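Local coordinates for amidase, hydantoinase/carbamoylase family (Burkholderia ambifaria, PDB 5TP4), which is a zinc-dependent amidase of the peptidase M20 family that probably hydrolyses N-carbamoyl-L-amino acids, at the interface of chains A and B. Coordinates in Å, arbitrary orientation; residue numbers count along the deposited sequence, not the author numbering. Chains: chain A/B, Amidase, hydantoinase/carbamoylase family.

The three contacts are parts of one two-fold symmetric interface between chains A and B. Contact 3 holds the antiparallel meeting of strand 275-277 from both chains. Contact 2 lies about 10 Å from it, measured between centres of C-alpha atoms, and shares A:Ile277 and B:Ala275. Contact 1 is about 12 Å from contact 2 and 21 Å from contact 3, further into chain B, where loops of chain A cover strands 220-229 and 288-297. Each contact recurs with the chains exchanged, as would fit a dimer joined through these segments, although the structure alone does not show that it forms in solution.

Contact 1: the interface of chains A and B. Residues chain A 234-236, 282-283; chain B 223, 271, 294, 296, 363.
A:Arg282 lies across the indole of B:Trp223 in this interface of an M20-family amidase, meeting it through CB and CD. CB stands 4.0 Å from CZ2 of B:Trp223. CG, anti to the carbonyl carbon (chi1 -65°), starts an extended run that brings CD over the ring face, 3.4 Å from CZ3 of B:Trp223 in a CH-pi contact. The guanidinium runs on past the rim, its plane 20° from that of the indole.

The covered indole is fixed from its own chain. Its NE1 donates to carboxylate OD2 of B:Asp294 at 2.8 Å, staying in the ring plane but reaching the oxygen from above the carboxylate plane. B:Arg296 grips the same carboxylate side-on, NE to OD1 and NH2 to OD2, through the syn lone pairs. Against one face of this guanidinium rests A:Gly236, whose CA is 3.5 Å from NH1 of B:Arg296.

A:Ala235 presents its methyl CB to CB of B:Thr271 at 3.7 Å. Beside it, water 1 joins the A:Ala235 carbonyl to the B:Thr271 hydroxyl, OG1 lying 2.6 Å from the water, and to B:Asp294. Water 2 links the carbonyls of A:Arg282 and B:Thr271.

Contact 2: the interface of chains A and B. Residues chain A 247-248, 251, 277, 286; chain B 254, 272, 274-275.
A:Tyr247 sets its phenol ring against B:Ile272 and B:Ala275, and this apolar packing carries most of the contact. CG is anti to the backbone N (chi1 -176°), which swings the ring away from helix 246-262 toward chain B. B:Ile272 CG2 and B:Ala275 CB lie on the same side of the ring, at opposite rims. The branch methyl CG2 of B:Ile272 is 3.7 Å from CE2 of the tyrosine, with CD1 of the isoleucine touching the same ring atom, and CB of B:Ala275 is 3.7 Å from CE1 of A:Tyr247. The methyl tip CD1 of A:Ile277 also meets CB of B:Ala275, at 3.9 Å. Further along the helix, the methyls of A:Ala251 and B:Ala254 meet tip to tip, CB to CB at 3.8 Å, while the ring of A:Phe248 turns its CE1 end toward the carbonyl of B:Ala254.

Direct polar contact is slight: A:Ile277 N makes a weak hydrogen bond to B:Ala275 O at 3.3 Å. Water does more. Water 3 takes a nearly straight bond from A:Ala286 N (177° at H) and lies 2.8 Å from B:Ile272 O, while water 4 connects A:Ile277 O with both N and O of B:Ala275.

In the fold, helix 246-262 of chain A packs here on the same helix of chain B and on residues 272-275 of chain B, which lead into and begin strand 275-277.

Contact 3: the interface of chains A and B. Residues chain A 272-277; chain B 247, 275-277, 280.
The carbonyl oxygen of A:Ala275 takes a backbone hydrogen bond from B:Ile277 N at 3.3 Å and is also met by water 5. Water 5 further joins the A:Ala275 amide to B:Ile277 O, which lies 2.9 Å from it, so the water extends the strand pairing on this side much as its counterpart, water 6, does on the other.

The side chain of B:Ile277 reaches extended onto chain A. With CG1 anti to the carbonyl carbon (chi1 -61°), its CD1 reaches CB of A:Ala275 at 3.7 Å and rests against the backbone of A:Ile272 and A:Gly273. The same alanine methyl also meets B:Tyr247, next to the isoleucine tip, CB lying 3.6 Å from CE1 of the ring. A:Ile272 lies on the same side of that ring: its branch methyl CG2 stands 3.5 Å from CE2 of B:Tyr247, with CB and CD1 lying beyond the rim at the CD2-CE2 edge. At the outer end, the extended A:Gln274 runs alongside B:Ala280, CG to CB 3.8 Å.

Strands 275-277 of the two chains pair antiparallel here, A:Gly276 opposite B:Gly276, so the molecular two-fold passes close to the glycines, and helix 246-262 of chain B backs the pairing through its tyrosine.

Contact 1: the interface of chains A and B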
loop_
_atom_site.group_PDB
_atom_site.type_symbol
_atom_site.label_atom_id
_atom_site.label_comp_id
_atom_site.label_asym_id
_atom_site.label_seq_id
_atom_site.Cartn_x
_atom_site.Cartn_y
_atom_site.Cartn_z
ATOM N N HIS A 234 18.651 0.725 -1.920
ATOM C CA HIS A 234 18.528 -0.557 -2.601
ATOM C C HIS A 234 18.541 -1.700 -1.585
ATOM O O HIS A 234 19.351 -1.712 -0.658
ATOM C CB HIS A 234 19.661 -0.693 -3.628
ATOM C CG HIS A 234 19.547 -1.894 -4.513
ATOM N ND1 HIS A 234 19.922 -3.155 -4.101
ATOM C CD2 HIS A 234 19.154 -2.019 -5.804
ATOM C CE1 HIS A 234 19.728 -4.013 -5.089
ATOM N NE2 HIS A 234 19.278 -3.347 -6.141
ATOM N N ALA A 235 17.632 -2.672 -1.777
ATOM C CA ALA A 235 17.441 -3.769 -0.828
ATOM C C ALA A 235 18.634 -4.708 -0.743
ATOM O O ALA A 235 18.732 -5.479 0.220
ATOM C CB ALA A 235 16.200 -4.598 -1.213
ATOM N N GLY A 236 19.507 -4.710 -1.738
ATOM C CA GLY A 236 20.630 -5.625 -1.699
ATOM C C GLY A 236 21.936 -4.960 -1.329
ATOM O O GLY A 236 22.778 -5.580 -0.673
ATOM N N ARG A 282 9.944 -3.907 -5.199
ATOM C CA ARG A 282 10.254 -5.038 -4.324
ATOM C C ARG A 282 11.673 -4.987 -3.791
ATOM O O ARG A 282 11.936 -5.473 -2.682
ATOM C CB ARG A 282 10.062 -6.358 -5.067
ATOM C CG ARG A 282 8.643 -6.646 -5.486
ATOM C CD ARG A 282 8.653 -7.844 -6.431
ATOM N NE ARG A 282 7.318 -8.350 -6.704
ATOM C CZ ARG A 282 6.749 -9.339 -6.024
ATOM N NH1 ARG A 282 7.401 -9.921 -5.021
ATOM N NH2 ARG A 282 5.524 -9.738 -6.340
ATOM N N ASN A 283 12.611 -4.436 -4.563
ATOM C CA ASN A 283 14.007 -4.415 -4.151
ATOM C C ASN A 283 14.460 -3.020 -3.709
ATOM O O ASN A 283 15.647 -2.695 -3.761
ATOM C CB ASN A 283 14.916 -4.960 -5.256
ATOM C CG ASN A 283 14.845 -4.156 -6.538
ATOM O OD1 ASN A 283 13.951 -3.327 -6.721
ATOM N ND2 ASN A 283 15.796 -4.407 -7.445
ATOM N N TRP B 223 12.494 -13.691 -3.448
ATOM C CA TRP B 223 11.366 -12.769 -3.460
ATOM C C TRP B 223 10.124 -13.546 -3.068
ATOM O O TRP B 223 9.851 -14.604 -3.640
ATOM C CB TRP B 223 11.165 -12.167 -4.843
ATOM C CG TRP B 223 12.007 -10.974 -5.124
ATOM C CD1 TRP B 223 13.001 -10.455 -4.347
ATOM C CD2 TRP B 223 11.888 -10.116 -6.263
ATOM N NE1 TRP B 223 13.518 -9.311 -4.942
ATOM C CE2 TRP B 223 12.851 -9.090 -6.119
ATOM C CE3 TRP B 223 11.073 -10.126 -7.398
ATOM C CZ2 TRP B 223 13.005 -8.078 -7.065
ATOM C CZ3 TRP B 223 11.226 -9.111 -8.336
ATOM C CH2 TRP B 223 12.190 -8.110 -8.167
ATOM N N THR B 271 13.821 -6.934 3.234
ATOM C CA THR B 271 13.199 -5.678 2.853
ATOM C C THR B 271 11.759 -5.957 2.472
ATOM O O THR B 271 11.508 -6.792 1.600
ATOM C CB THR B 271 13.917 -5.061 1.649
ATOM O OG1 THR B 271 15.336 -5.059 1.852
ATOM C CG2 THR B 271 13.410 -3.636 1.407
ATOM N N ASP B 294 11.837 -9.158 0.175
ATOM C CA ASP B 294 13.109 -9.410 -0.495
ATOM C C ASP B 294 14.075 -9.901 0.578
ATOM O O ASP B 294 14.349 -9.177 1.541
ATOM C CB ASP B 294 13.589 -8.120 -1.171
ATOM C CG ASP B 294 14.977 -8.231 -1.820
ATOM O OD1 ASP B 294 15.960 -8.467 -1.101
ATOM O OD2 ASP B 294 15.067 -7.986 -3.048
ATOM N N ARG B 296 17.921 -11.677 1.434
ATOM C CA ARG B 296 19.264 -11.871 0.893
ATOM C C ARG B 296 20.161 -12.538 1.914
ATOM O O ARG B 296 20.008 -12.347 3.122
ATOM C CB ARG B 296 19.919 -10.567 0.492
ATOM C CG ARG B 296 18.982 -9.646 -0.203
ATOM C CD ARG B 296 19.466 -9.301 -1.555
ATOM N NE ARG B 296 18.428 -8.676 -2.368
ATOM C CZ ARG B 296 18.659 -8.114 -3.544
ATOM N NH1 ARG B 296 19.916 -8.077 -4.026
ATOM N NH2 ARG B 296 17.646 -7.612 -4.236
ATOM N N GLY B 363 25.702 -6.096 -4.002
ATOM C CA GLY B 363 24.300 -6.169 -3.656
ATOM C C GLY B 363 23.345 -6.051 -4.813
ATOM O O GLY B 363 22.141 -6.201 -4.612
HETATM O O HOH W 1 16.668 -7.237 1.235
HETATM O O HOH W 2 10.103 -6.559 -1.055
#

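Contact 2: the interface of chains A and B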
loop_
_atom_site.group_PDB
_atom_site.type_symbol
_atom_site.label_atom_id
_atom_site.label_comp_id
_atom_site.label_asym_id
_atom_site.label_seq_id
_atom_site.Cartn_x
_atom_site.Cartn_y
_atom_site.Cartn_z
ATOM N N TYR A 247 8.960 1.363 6.493
ATOM C CA TYR A 247 7.916 0.365 6.670
ATOM C C TYR A 247 8.092 -0.393 7.984
ATOM O O TYR A 247 7.125 -0.597 8.727
ATOM C CB TYR A 247 7.870 -0.607 5.480
ATOM C CG TYR A 247 6.714 -1.558 5.666
ATOM C CD1 TYR A 247 5.411 -1.129 5.429
ATOM C CD2 TYR A 247 6.914 -2.833 6.189
ATOM C CE1 TYR A 247 4.336 -1.982 5.653
ATOM C CE2 TYR A 247 5.847 -3.682 6.421
ATOM C CZ TYR A 247 4.566 -3.245 6.147
ATOM O OH TYR A 247 3.497 -4.082 6.359
ATOM N N PHE A 248 9.311 -0.815 8.304
ATOM C CA PHE A 248 9.511 -1.405 9.625
ATOM C C PHE A 248 9.122 -0.392 10.697
ATOM O O PHE A 248 8.560 -0.758 11.734
ATOM C CB PHE A 248 10.961 -1.854 9.822
ATOM C CG PHE A 248 11.302 -3.208 9.215
ATOM C CD1 PHE A 248 10.350 -4.201 9.055
ATOM C CD2 PHE A 248 12.612 -3.477 8.841
ATOM C CE1 PHE A 248 10.706 -5.458 8.499
ATOM C CE2 PHE A 248 12.972 -4.710 8.284
ATOM C CZ PHE A 248 12.012 -5.692 8.116
ATOM N N ALA A 251 5.370 -0.372 10.918
ATOM C CA ALA A 251 4.904 -1.580 11.591
ATOM C C ALA A 251 5.047 -1.449 13.102
ATOM O O ALA A 251 4.131 -1.798 13.864
ATOM C CB ALA A 251 5.678 -2.802 11.065
ATOM N N ILE A 277 3.006 1.528 0.953
ATOM C CA ILE A 277 4.316 2.069 0.595
ATOM C C ILE A 277 4.170 2.780 -0.739
ATOM O O ILE A 277 3.689 2.187 -1.711
ATOM C CB ILE A 277 5.367 0.946 0.509
ATOM C CG1 ILE A 277 5.445 0.206 1.843
ATOM C CG2 ILE A 277 6.727 1.510 0.073
ATOM C CD1 ILE A 277 6.334 -1.032 1.819
ATOM N N ALA A 286 11.484 0.882 1.775
ATOM C CA ALA A 286 10.413 1.883 1.840
ATOM C C ALA A 286 10.942 3.200 2.388
ATOM O O ALA A 286 11.482 3.239 3.501
ATOM C CB ALA A 286 9.277 1.378 2.734
ATOM N N ALA B 254 6.053 -8.291 10.231
ATOM C CA ALA B 254 7.202 -7.493 9.806
ATOM C C ALA B 254 8.255 -7.431 10.897
ATOM O O ALA B 254 9.458 -7.508 10.617
ATOM C CB ALA B 254 6.751 -6.072 9.424
ATOM N N ILE B 272 10.818 -5.223 3.072
ATOM C CA ILE B 272 9.432 -5.247 2.634
ATOM C C ILE B 272 9.255 -3.973 1.814
ATOM O O ILE B 272 9.117 -2.868 2.359
ATOM C CB ILE B 272 8.452 -5.338 3.803
ATOM C CG1 ILE B 272 8.646 -6.699 4.519
ATOM C CG2 ILE B 272 7.018 -5.161 3.288
ATOM C CD1 ILE B 272 7.805 -6.813 5.807
ATOM N N GLN B 274 6.980 -3.537 -0.974
ATOM C CA GLN B 274 5.625 -3.217 -1.390
ATOM C C GLN B 274 4.667 -3.745 -0.345
ATOM O O GLN B 274 4.912 -4.806 0.236
ATOM C CB GLN B 274 5.260 -3.841 -2.761
ATOM C CG GLN B 274 6.218 -3.480 -3.868
ATOM C CD GLN B 274 5.846 -4.107 -5.199
ATOM O OE1 GLN B 274 4.981 -4.990 -5.280
ATOM N NE2 GLN B 274 6.487 -3.643 -6.254
ATOM N N ALA B 275 3.619 -2.971 -0.060
ATOM C CA ALA B 275 2.653 -3.414 0.931
ATOM C C ALA B 275 1.399 -2.574 0.808
ATOM O O ALA B 275 1.470 -1.368 0.507
ATOM C CB ALA B 275 3.220 -3.327 2.359
HETATM O O HOH W 3 11.249 -1.339 3.318
HETATM O O HOH W 4 3.249 -0.828 -1.911
#

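Contact 3: the interface of chains A and B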
loop_
_atom_site.group_PDB
_atom_site.type_symbol
_atom_site.label_atom_id
_atom_site.label_comp_id
_atom_site.label_asym_id
_atom_site.label_seq_id
_atom_site.Cartn_x
_atom_site.Cartn_y
_atom_site.Cartn_z
ATOM N N ILE A 272 -6.316 0.675 11.643
ATOM C CA ILE A 272 -5.550 1.177 10.503
ATOM C C ILE A 272 -6.190 0.570 9.261
ATOM O O ILE A 272 -5.951 -0.595 8.931
ATOM C CB ILE A 272 -4.060 0.846 10.638
ATOM C CG1 ILE A 272 -3.476 1.644 11.832
ATOM C CG2 ILE A 272 -3.303 1.189 9.353
ATOM C CD1 ILE A 272 -2.036 1.228 12.243
ATOM N N GLY A 273 -7.043 1.344 8.584
ATOM C CA GLY A 273 -7.803 0.755 7.488
ATOM C C GLY A 273 -7.194 0.932 6.110
ATOM O O GLY A 273 -7.562 0.209 5.175
ATOM N N GLN A 274 -6.280 1.897 5.963
ATOM C CA GLN A 274 -5.584 2.148 4.710
ATOM C C GLN A 274 -4.109 2.253 5.040
ATOM O O GLN A 274 -3.739 2.841 6.067
ATOM C CB GLN A 274 -6.064 3.432 4.011
ATOM C CG GLN A 274 -7.566 3.465 3.668
ATOM C CD GLN A 274 -7.977 4.750 2.988
ATOM O OE1 GLN A 274 -7.308 5.772 3.118
ATOM N NE2 GLN A 274 -9.071 4.703 2.241
ATOM N N ALA A 275 -3.279 1.673 4.182
ATOM C CA ALA A 275 -1.840 1.715 4.413
ATOM C C ALA A 275 -1.154 1.324 3.125
ATOM O O ALA A 275 -1.627 0.426 2.411
ATOM C CB ALA A 275 -1.435 0.786 5.562
ATOM N N GLY A 276 -0.059 2.003 2.812
ATOM C CA GLY A 276 0.728 1.566 1.674
ATOM C C GLY A 276 2.091 2.218 1.625
ATOM O O GLY A 276 2.306 3.316 2.152
ATOM N N ILE A 277 3.006 1.528 0.953
ATOM C CA ILE A 277 4.316 2.069 0.595
ATOM C C ILE A 277 4.170 2.780 -0.739
ATOM O O ILE A 277 3.689 2.187 -1.711
ATOM C CB ILE A 277 5.367 0.946 0.509
ATOM C CG1 ILE A 277 5.445 0.206 1.843
ATOM C CG2 ILE A 277 6.727 1.510 0.073
ATOM C CD1 ILE A 277 6.334 -1.032 1.819
ATOM N N TYR B 247 -4.081 -6.218 9.353
ATOM C CA TYR B 247 -2.981 -5.265 9.267
ATOM C C TYR B 247 -2.143 -5.271 10.532
ATOM O O TYR B 247 -0.910 -5.232 10.445
ATOM C CB TYR B 247 -3.482 -3.852 8.956
ATOM C CG TYR B 247 -2.296 -2.926 8.793
ATOM C CD1 TYR B 247 -1.515 -2.959 7.629
ATOM C CD2 TYR B 247 -1.916 -2.078 9.822
ATOM C CE1 TYR B 247 -0.403 -2.128 7.490
ATOM C CE2 TYR B 247 -0.801 -1.235 9.689
ATOM C CZ TYR B 247 -0.060 -1.278 8.537
ATOM O OH TYR B 247 1.030 -0.449 8.407
ATOM N N ALA B 275 3.619 -2.971 -0.060
ATOM C CA ALA B 275 2.653 -3.414 0.931
ATOM C C ALA B 275 1.399 -2.574 0.808
ATOM O O ALA B 275 1.470 -1.368 0.507
ATOM C CB ALA B 275 3.220 -3.327 2.359
ATOM N N GLY B 276 0.252 -3.207 1.030
ATOM C CA GLY B 276 -0.996 -2.468 0.965
ATOM C C GLY B 276 -2.143 -3.229 1.584
ATOM O O GLY B 276 -2.180 -4.464 1.572
ATOM N N ILE B 277 -3.096 -2.476 2.111
ATOM C CA ILE B 277 -4.386 -3.014 2.515
ATOM C C ILE B 277 -5.287 -2.947 1.299
ATOM O O ILE B 277 -5.481 -1.865 0.734
ATOM C CB ILE B 277 -4.975 -2.207 3.682
ATOM C CG1 ILE B 277 -4.049 -2.275 4.901
ATOM C CG2 ILE B 277 -6.379 -2.721 4.028
ATOM C CD1 ILE B 277 -4.468 -1.333 6.022
ATOM N N ALA B 280 -9.612 -1.103 0.643
ATOM C CA ALA B 280 -9.404 -0.451 1.935
ATOM C C ALA B 280 -10.329 0.748 2.128
ATOM O O ALA B 280 -10.643 1.466 1.177
ATOM C CB ALA B 280 -7.949 0.011 2.030
HETATM O O HOH W 5 -4.759 0.794 1.629
HETATM O O HOH W 6 3.249 -0.828 -1.911
#